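Local coordinates for protein endo-beta-mannanase (Opitutaceae bacterium TAV5, PDB 7BOB) that is a homotrimeric family 5 exo-beta-1,4-mannosidase that probably releases mannose from the ends of beta-1,4-linked manno-oligosaccharides or mannan, at residues 18-23 / 53-58; 7-12 / 310-315. One frame throughout, in Å; residues are numbered along the deposited sequence.

Contact 1. Residues 18-23 / 53-58; sequences IPVGAN and GFNTVR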
ATOM      1  N   ILE A  18     -40.778 -11.147 -17.612  1.00 50.84           N
ATOM      2  CA  ILE A  18     -39.970 -10.595 -16.541  1.00 53.22           C
ATOM      3  C   ILE A  18     -39.475 -11.772 -15.707  1.00 50.16           C
ATOM      4  O   ILE A  18     -40.263 -12.386 -14.973  1.00 47.65           O
ATOM      5  CB  ILE A  18     -40.762  -9.604 -15.678  1.00 53.85           C
ATOM      6  CG1 ILE A  18     -41.493  -8.556 -16.538  1.00 56.90           C
ATOM      7  CG2 ILE A  18     -39.836  -8.945 -14.681  1.00 48.84           C
ATOM      8  CD1 ILE A  18     -40.597  -7.644 -17.347  1.00 57.19           C
ATOM      9  N   PRO A  19     -38.199 -12.134 -15.797  1.00 49.42           N
ATOM     10  CA  PRO A  19     -37.680 -13.191 -14.921  1.00 47.88           C
ATOM     11  C   PRO A  19     -37.887 -12.796 -13.467  1.00 47.75           C
ATOM     12  O   PRO A  19     -37.563 -11.679 -13.063  1.00 50.61           O
ATOM     13  CB  PRO A  19     -36.198 -13.266 -15.297  1.00 45.84           C
ATOM     14  CG  PRO A  19     -36.148 -12.777 -16.715  1.00 48.20           C
ATOM     15  CD  PRO A  19     -37.208 -11.695 -16.796  1.00 48.71           C
ATOM     16  N   VAL A  20     -38.505 -13.683 -12.698  1.00 48.88           N
ATOM     17  CA  VAL A  20     -38.603 -13.520 -11.250  1.00 46.85           C
ATOM     18  C   VAL A  20     -38.384 -14.890 -10.624  1.00 51.50           C
ATOM     19  O   VAL A  20     -38.838 -15.909 -11.161  1.00 50.10           O
ATOM     20  CB  VAL A  20     -39.945 -12.891 -10.799  1.00 46.21           C
ATOM     21  CG1 VAL A  20     -40.131 -11.481 -11.384  1.00 47.84           C
ATOM     22  CG2 VAL A  20     -41.140 -13.757 -11.174  1.00 49.56           C
ATOM     23  N   GLY A  21     -37.680 -14.919  -9.498  1.00 46.67           N
ATOM     24  CA  GLY A  21     -37.333 -16.192  -8.876  1.00 47.92           C
ATOM     25  C   GLY A  21     -36.140 -16.016  -7.949  1.00 48.22           C
ATOM     26  O   GLY A  21     -35.911 -14.928  -7.417  1.00 45.23           O
ATOM     27  N   ALA A  22     -35.385 -17.109  -7.790  1.00 44.50           N
ATOM     28  CA  ALA A  22     -34.343 -17.206  -6.775  1.00 43.54           C
ATOM     29  C   ALA A  22     -33.117 -17.905  -7.333  1.00 45.85           C
ATOM     30  O   ALA A  22     -33.216 -18.811  -8.169  1.00 44.45           O
ATOM     31  CB  ALA A  22     -34.797 -17.988  -5.530  1.00 43.81           C
ATOM     32  N   ASN A  23     -31.954 -17.480  -6.843  1.00 45.34           N
ATOM     33  CA  ASN A  23     -30.758 -18.302  -6.940  1.00 42.14           C
ATOM     34  C   ASN A  23     -30.908 -19.501  -6.007  1.00 44.33           C
ATOM     35  O   ASN A  23     -31.471 -19.375  -4.912  1.00 43.71           O
ATOM     36  CB  ASN A  23     -29.523 -17.474  -6.572  1.00 38.62           C
ATOM     37  CG  ASN A  23     -29.318 -16.290  -7.505  1.00 45.23           C
ATOM     38  OD1 ASN A  23     -28.581 -16.381  -8.492  1.00 44.96           O
ATOM     39  ND2 ASN A  23     -29.972 -15.162  -7.193  1.00 41.88           N
ATOM     40  N   GLY A  53     -45.191 -18.344  -7.849  1.00 55.51           N
ATOM     41  CA  GLY A  53     -45.295 -17.496  -9.019  1.00 52.32           C
ATOM     42  C   GLY A  53     -44.002 -17.261  -9.757  1.00 54.54           C
ATOM     43  O   GLY A  53     -43.997 -16.491 -10.726  1.00 51.86           O
ATOM     44  N   PHE A  54     -42.911 -17.919  -9.354  1.00 50.03           N
ATOM     45  CA  PHE A  54     -41.624 -17.697  -9.992  1.00 49.77           C
ATOM     46  C   PHE A  54     -41.593 -18.360 -11.357  1.00 47.64           C
ATOM     47  O   PHE A  54     -42.192 -19.407 -11.571  1.00 49.25           O
ATOM     48  CB  PHE A  54     -40.489 -18.241  -9.118  1.00 50.15           C
ATOM     49  CG  PHE A  54     -40.323 -17.506  -7.807  1.00 49.76           C
ATOM     50  CD1 PHE A  54     -40.855 -16.237  -7.635  1.00 47.12           C
ATOM     51  CD2 PHE A  54     -39.624 -18.090  -6.746  1.00 48.81           C
ATOM     52  CE1 PHE A  54     -40.696 -15.546  -6.423  1.00 48.70           C
ATOM     53  CE2 PHE A  54     -39.467 -17.421  -5.536  1.00 46.92           C
ATOM     54  CZ  PHE A  54     -40.006 -16.143  -5.370  1.00 46.06           C
ATOM     55  N   ASN A  55     -40.885 -17.743 -12.291  1.00 50.57           N
ATOM     56  CA  ASN A  55     -40.780 -18.288 -13.635  1.00 48.78           C
ATOM     57  C   ASN A  55     -39.340 -18.556 -14.052  1.00 50.57           C
ATOM     58  O   ASN A  55     -39.109 -18.944 -15.204  1.00 49.24           O
ATOM     59  CB  ASN A  55     -41.458 -17.340 -14.645  1.00 47.83           C
ATOM     60  CG  ASN A  55     -40.795 -15.967 -14.688  1.00 54.51           C
ATOM     61  OD1 ASN A  55     -39.613 -15.818 -14.328  1.00 51.43           O
ATOM     62  ND2 ASN A  55     -41.544 -14.956 -15.135  1.00 47.28           N
ATOM     63  N   THR A  56     -38.362 -18.347 -13.159  1.00 52.48           N
ATOM     64  CA  THR A  56     -36.958 -18.603 -13.460  1.00 48.64           C
ATOM     65  C   THR A  56     -36.238 -19.120 -12.216  1.00 50.12           C
ATOM     66  O   THR A  56     -36.642 -18.869 -11.079  1.00 49.37           O
ATOM     67  CB  THR A  56     -36.240 -17.345 -13.961  1.00 52.81           C
ATOM     68  OG1 THR A  56     -36.497 -16.279 -13.048  1.00 63.55           O
ATOM     69  CG2 THR A  56     -36.738 -16.919 -15.339  1.00 49.51           C
ATOM     70  N   VAL A  57     -35.153 -19.861 -12.441  1.00 45.99           N
ATOM     71  CA  VAL A  57     -34.311 -20.313 -11.344  1.00 41.66           C
ATOM     72  C   VAL A  57     -32.877 -20.261 -11.842  1.00 46.36           C
ATOM     73  O   VAL A  57     -32.567 -20.810 -12.907  1.00 48.83           O
ATOM     74  CB  VAL A  57     -34.682 -21.721 -10.833  1.00 44.91           C
ATOM     75  CG1 VAL A  57     -34.642 -22.792 -11.958  1.00 38.97           C
ATOM     76  CG2 VAL A  57     -33.794 -22.121  -9.621  1.00 41.93           C
ATOM     77  N   ARG A  58     -32.021 -19.541 -11.111  1.00 43.26           N
ATOM     78  CA  ARG A  58     -30.595 -19.500 -11.402  1.00 42.30           C
ATOM     79  C   ARG A  58     -29.889 -20.573 -10.582  1.00 44.93           C
ATOM     80  O   ARG A  58     -30.082 -20.663  -9.362  1.00 45.42           O
ATOM     81  CB  ARG A  58     -30.007 -18.127 -11.084  1.00 42.51           C
ATOM     82  CG  ARG A  58     -28.506 -18.026 -11.343  1.00 45.99           C
ATOM     83  CD  ARG A  58     -28.067 -16.584 -11.385  1.00 43.03           C
ATOM     84  NE  ARG A  58     -26.642 -16.403 -11.651  1.00 46.04           N
ATOM     85  CZ  ARG A  58     -25.777 -15.819 -10.805  1.00 47.09           C
ATOM     86  NH1 ARG A  58     -26.168 -15.392  -9.604  1.00 41.03           N
ATOM     87  NH2 ARG A  58     -24.513 -15.662 -11.160  1.00 45.66           N
TER
HETATM   88  O   HOH W   1     -36.729 -19.604  -8.657  1.00 45.02           O
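Val-20 meets residues 53-58 mainly through its backbone, while Asn-23 and Arg-58 join by their side chains at the far end. Val-20 O is gripped by two backbone donors, Asn-55 N at 3.0 Å, in the carbonyl plane, and Thr-56 N at 3.2 Å, above it. Val-20 N in turn donates a hydrogen bond to Asn-55 OD1 (2.9 Å), and Asn-55 ND2 reaches Ile-18 O (2.9 Å) along a nearly straight bond, so one amide spans Pro-19 by a bond on either side. An alanine in place of Asn-55 would remove both side-chain bonds and would probably loosen the entry to strand 20-23. Gly-21 CA lies over one face of the Phe-54 ring, 3.7 Å from its centroid, a CH-pi contact. Arg-58 N binds Ala-22 O (3.3 Å). The Arg-58 chain then runs extended from CG to NE beside Asn-23, pointing the same way, and NH1 donates to Asn-23 OD1 (2.8 Å) with amide and guanidinium planes 83° apart. That guanidinium also makes salt bridges to Asp-152 and Glu-281, which fix its rotation; its positive charge would probably help keep both acids ionised. Strands 20-23 and 56-62, joined through helix 39-51, are the first two parallel strands of the (beta/alpha)8 barrel, a beta-alpha-beta unit; they lie between strands 311-316 and 94-101, with helix 352-364 covering Val-20 and Asn-55.

Contact 2. Residues 7-12 / 310-315; sequences GYFRDA and GANGYL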
ATOM      1  N   GLY A   7     -34.913  -3.245 -23.895  1.00 57.53           N
ATOM      2  CA  GLY A   7     -34.088  -3.975 -22.951  1.00 53.90           C
ATOM      3  C   GLY A   7     -34.747  -5.116 -22.200  1.00 60.22           C
ATOM      4  O   GLY A   7     -34.226  -5.527 -21.156  1.00 55.14           O
ATOM      5  N   TYR A   8     -35.857  -5.664 -22.697  1.00 56.31           N
ATOM      6  CA  TYR A   8     -36.599  -6.684 -21.966  1.00 58.95           C
ATOM      7  C   TYR A   8     -36.486  -8.049 -22.642  1.00 57.87           C
ATOM      8  O   TYR A   8     -36.305  -8.149 -23.860  1.00 56.52           O
ATOM      9  CB  TYR A   8     -38.075  -6.291 -21.814  1.00 59.15           C
ATOM     10  CG  TYR A   8     -38.241  -5.157 -20.831  1.00 65.18           C
ATOM     11  CD1 TYR A   8     -38.231  -3.823 -21.254  1.00 64.20           C
ATOM     12  CD2 TYR A   8     -38.364  -5.414 -19.476  1.00 65.40           C
ATOM     13  CE1 TYR A   8     -38.352  -2.784 -20.346  1.00 66.95           C
ATOM     14  CE2 TYR A   8     -38.490  -4.378 -18.559  1.00 70.45           C
ATOM     15  CZ  TYR A   8     -38.481  -3.068 -18.993  1.00 73.04           C
ATOM     16  OH  TYR A   8     -38.592  -2.057 -18.058  1.00 74.53           O
ATOM     17  N   PHE A   9     -36.555  -9.094 -21.814  1.00 51.33           N
ATOM     18  CA  PHE A   9     -36.604 -10.466 -22.298  1.00 56.28           C
ATOM     19  C   PHE A   9     -37.865 -10.732 -23.125  1.00 59.78           C
ATOM     20  O   PHE A   9     -38.966 -10.281 -22.790  1.00 58.48           O
ATOM     21  CB  PHE A   9     -36.582 -11.425 -21.114  1.00 54.32           C
ATOM     22  CG  PHE A   9     -35.230 -11.602 -20.510  1.00 54.91           C
ATOM     23  CD1 PHE A   9     -34.795 -10.755 -19.505  1.00 52.54           C
ATOM     24  CD2 PHE A   9     -34.387 -12.610 -20.954  1.00 52.86           C
ATOM     25  CE1 PHE A   9     -33.549 -10.922 -18.950  1.00 53.91           C
ATOM     26  CE2 PHE A   9     -33.146 -12.780 -20.412  1.00 54.07           C
ATOM     27  CZ  PHE A   9     -32.720 -11.937 -19.403  1.00 50.54           C
ATOM     28  N   ARG A  10     -37.702 -11.510 -24.191  1.00 63.66           N
ATOM     29  CA  ARG A  10     -38.814 -12.026 -24.975  1.00 66.34           C
ATOM     30  C   ARG A  10     -38.648 -13.527 -25.167  1.00 66.24           C
ATOM     31  O   ARG A  10     -37.537 -14.007 -25.404  1.00 66.01           O
ATOM     32  CB  ARG A  10     -38.898 -11.316 -26.325  1.00 66.11           C
ATOM     33  CG  ARG A  10     -39.899 -10.188 -26.321  1.00 67.74           C
ATOM     34  CD  ARG A  10     -40.176  -9.649 -27.716  1.00 71.69           C
ATOM     35  NE  ARG A  10     -40.482  -8.217 -27.651  1.00 76.82           N
ATOM     36  CZ  ARG A  10     -41.625  -7.702 -27.194  1.00 73.94           C
ATOM     37  NH1 ARG A  10     -42.613  -8.495 -26.779  1.00 75.91           N
ATOM     38  NH2 ARG A  10     -41.786  -6.389 -27.167  1.00 67.03           N
ATOM     39  N   ASP A  11     -39.758 -14.269 -25.060  1.00 71.16           N
ATOM     40  CA  ASP A  11     -39.712 -15.714 -25.263  1.00 67.70           C
ATOM     41  C   ASP A  11     -39.797 -16.048 -26.748  1.00 67.05           C
ATOM     42  O   ASP A  11     -40.006 -15.175 -27.597  1.00 67.18           O
ATOM     43  CB  ASP A  11     -40.826 -16.423 -24.487  1.00 65.68           C
ATOM     44  CG  ASP A  11     -42.212 -15.947 -24.868  1.00 65.74           C
ATOM     45  OD1 ASP A  11     -42.378 -15.356 -25.955  1.00 65.86           O
ATOM     46  OD2 ASP A  11     -43.145 -16.152 -24.062  1.00 67.22           O
ATOM     47  N   ALA A  12     -39.657 -17.345 -27.055  1.00 65.75           N
ATOM     48  CA  ALA A  12     -39.589 -17.774 -28.450  1.00 67.44           C
ATOM     49  C   ALA A  12     -40.787 -17.269 -29.256  1.00 66.17           C
ATOM     50  O   ALA A  12     -40.656 -16.989 -30.456  1.00 65.01           O
ATOM     51  CB  ALA A  12     -39.473 -19.303 -28.520  1.00 63.94           C
ATOM     52  N   GLY A 310     -34.711   0.492 -14.370  1.00 49.64           N
ATOM     53  CA  GLY A 310     -34.685  -0.223 -15.627  1.00 54.40           C
ATOM     54  C   GLY A 310     -34.312  -1.690 -15.569  1.00 51.18           C
ATOM     55  O   GLY A 310     -34.049  -2.282 -16.623  1.00 53.63           O
ATOM     56  N   ALA A 311     -34.278  -2.294 -14.384  1.00 49.77           N
ATOM     57  CA  ALA A 311     -33.987  -3.718 -14.284  1.00 48.76           C
ATOM     58  C   ALA A 311     -35.020  -4.501 -15.078  1.00 51.45           C
ATOM     59  O   ALA A 311     -36.194  -4.152 -15.069  1.00 44.74           O
ATOM     60  CB  ALA A 311     -34.022  -4.154 -12.822  1.00 46.56           C
ATOM     61  N   ASN A 312     -34.594  -5.574 -15.756  1.00 53.81           N
ATOM     62  CA  ASN A 312     -35.540  -6.366 -16.538  1.00 49.49           C
ATOM     63  C   ASN A 312     -35.893  -7.693 -15.877  1.00 50.77           C
ATOM     64  O   ASN A 312     -36.448  -8.574 -16.539  1.00 53.32           O
ATOM     65  CB  ASN A 312     -35.020  -6.589 -17.965  1.00 49.48           C
ATOM     66  CG  ASN A 312     -33.714  -7.362 -18.012  1.00 50.00           C
ATOM     67  OD1 ASN A 312     -33.326  -8.013 -17.042  1.00 50.26           O
ATOM     68  ND2 ASN A 312     -33.030  -7.303 -19.158  1.00 47.70           N
ATOM     69  N   GLY A 313     -35.598  -7.856 -14.594  1.00 50.18           N
ATOM     70  CA  GLY A 313     -35.849  -9.114 -13.913  1.00 48.61           C
ATOM     71  C   GLY A 313     -35.212  -9.125 -12.540  1.00 46.59           C
ATOM     72  O   GLY A 313     -34.345  -8.292 -12.255  1.00 47.09           O
ATOM     73  N   TYR A 314     -35.647 -10.039 -11.670  1.00 45.42           N
ATOM     74  CA  TYR A 314     -35.354  -9.957 -10.239  1.00 48.29           C
ATOM     75  C   TYR A 314     -35.201 -11.364  -9.689  1.00 49.42           C
ATOM     76  O   TYR A 314     -36.162 -12.140  -9.706  1.00 48.98           O
ATOM     77  CB  TYR A 314     -36.459  -9.201  -9.475  1.00 44.24           C
ATOM     78  CG  TYR A 314     -36.861  -7.915 -10.156  1.00 47.89           C
ATOM     79  CD1 TYR A 314     -36.322  -6.680  -9.765  1.00 42.26           C
ATOM     80  CD2 TYR A 314     -37.774  -7.934 -11.206  1.00 47.49           C
ATOM     81  CE1 TYR A 314     -36.686  -5.514 -10.413  1.00 45.74           C
ATOM     82  CE2 TYR A 314     -38.132  -6.792 -11.856  1.00 49.43           C
ATOM     83  CZ  TYR A 314     -37.594  -5.581 -11.465  1.00 51.40           C
ATOM     84  OH  TYR A 314     -37.993  -4.457 -12.147  1.00 54.09           O
ATOM     85  N   LEU A 315     -34.009 -11.681  -9.193  1.00 45.22           N
ATOM     86  CA  LEU A 315     -33.703 -12.997  -8.641  1.00 46.89           C
ATOM     87  C   LEU A 315     -33.131 -12.829  -7.243  1.00 46.91           C
ATOM     88  O   LEU A 315     -32.085 -12.195  -7.064  1.00 44.68           O
ATOM     89  CB  LEU A 315     -32.718 -13.766  -9.532  1.00 45.10           C
ATOM     90  CG  LEU A 315     -33.150 -13.976 -10.986  1.00 47.37           C
ATOM     91  CD1 LEU A 315     -32.070 -14.718 -11.747  1.00 49.87           C
ATOM     92  CD2 LEU A 315     -34.462 -14.736 -11.028  1.00 47.29           C
TER
HETATM   93  O   HOH W   2     -37.490  -8.621 -19.031  1.00 52.45           O
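Asn-312 gives the largest share of this small interface, reaching from segment 310-315 toward segment 7-12. Its CG sits in the crowded position between the backbone N and the carbonyl carbon (chi1 62°), which sends the amide between the backbone of Gly-7 and the ring of Phe-9. Asn-312 CB comes first, 3.5 Å from Gly-7 O and 3.9 Å from CD2 of Tyr-8, whose side chain slides past in the opposite direction. Asn-312 CG lies 3.7 Å from Phe-9 CE1. At the fork of the amide the two branches part: Asn-312 OD1 meets the edge of the Phe-9 ring in its plane, 3.5 Å from Phe-9 CE1, with ring and amide planes 63° apart. Asn-312 ND2 makes the one direct hydrogen bond between the segments, to Gly-7 O at 2.9 Å. The bond is almost straight (170°), runs nearly along the C=O axis and keeps the acceptor in the amide plane, which fixes the turn of the amide. A water adds a second link, accepting from Phe-9 N (3.0 Å) and donating to Asn-312 O (2.7 Å). Gly-7, with its positive phi, lies in the turn leading into strand 9-10, and Gly-310 closes helix 292-309 in a Schellman motif before the chain enters the strand. The short antiparallel pair 2-3 and 9-10 packs under the N-terminal ends of the parallel strands, consistent with the N-terminal hairpin that covers the bottom of the (beta/alpha)8 barrel in family 5 mannanases.

The two contacts have centres about 11 Å apart and share a sheet, since strands 20-23 and 311-316, the first and last of the (beta/alpha)8 barrel, lie side by side and complete the ring. Among the backbone bonds of the seam are probably Pro-19 O to Tyr-314 N at 2.9 Å and Tyr-314 O to Gly-21 N at 3.2 Å. Inside the barrel, Leu-315 CD2 packs 3.3 Å from Thr-56 OG1. Contact 2 lies at the barrel floor. Contact 1 climbs from that end to Arg-58, which meets Glu-281 on strand 277-282, the strand whose end carries the nucleophile in family 5 enzymes, consistent with a place in the active site.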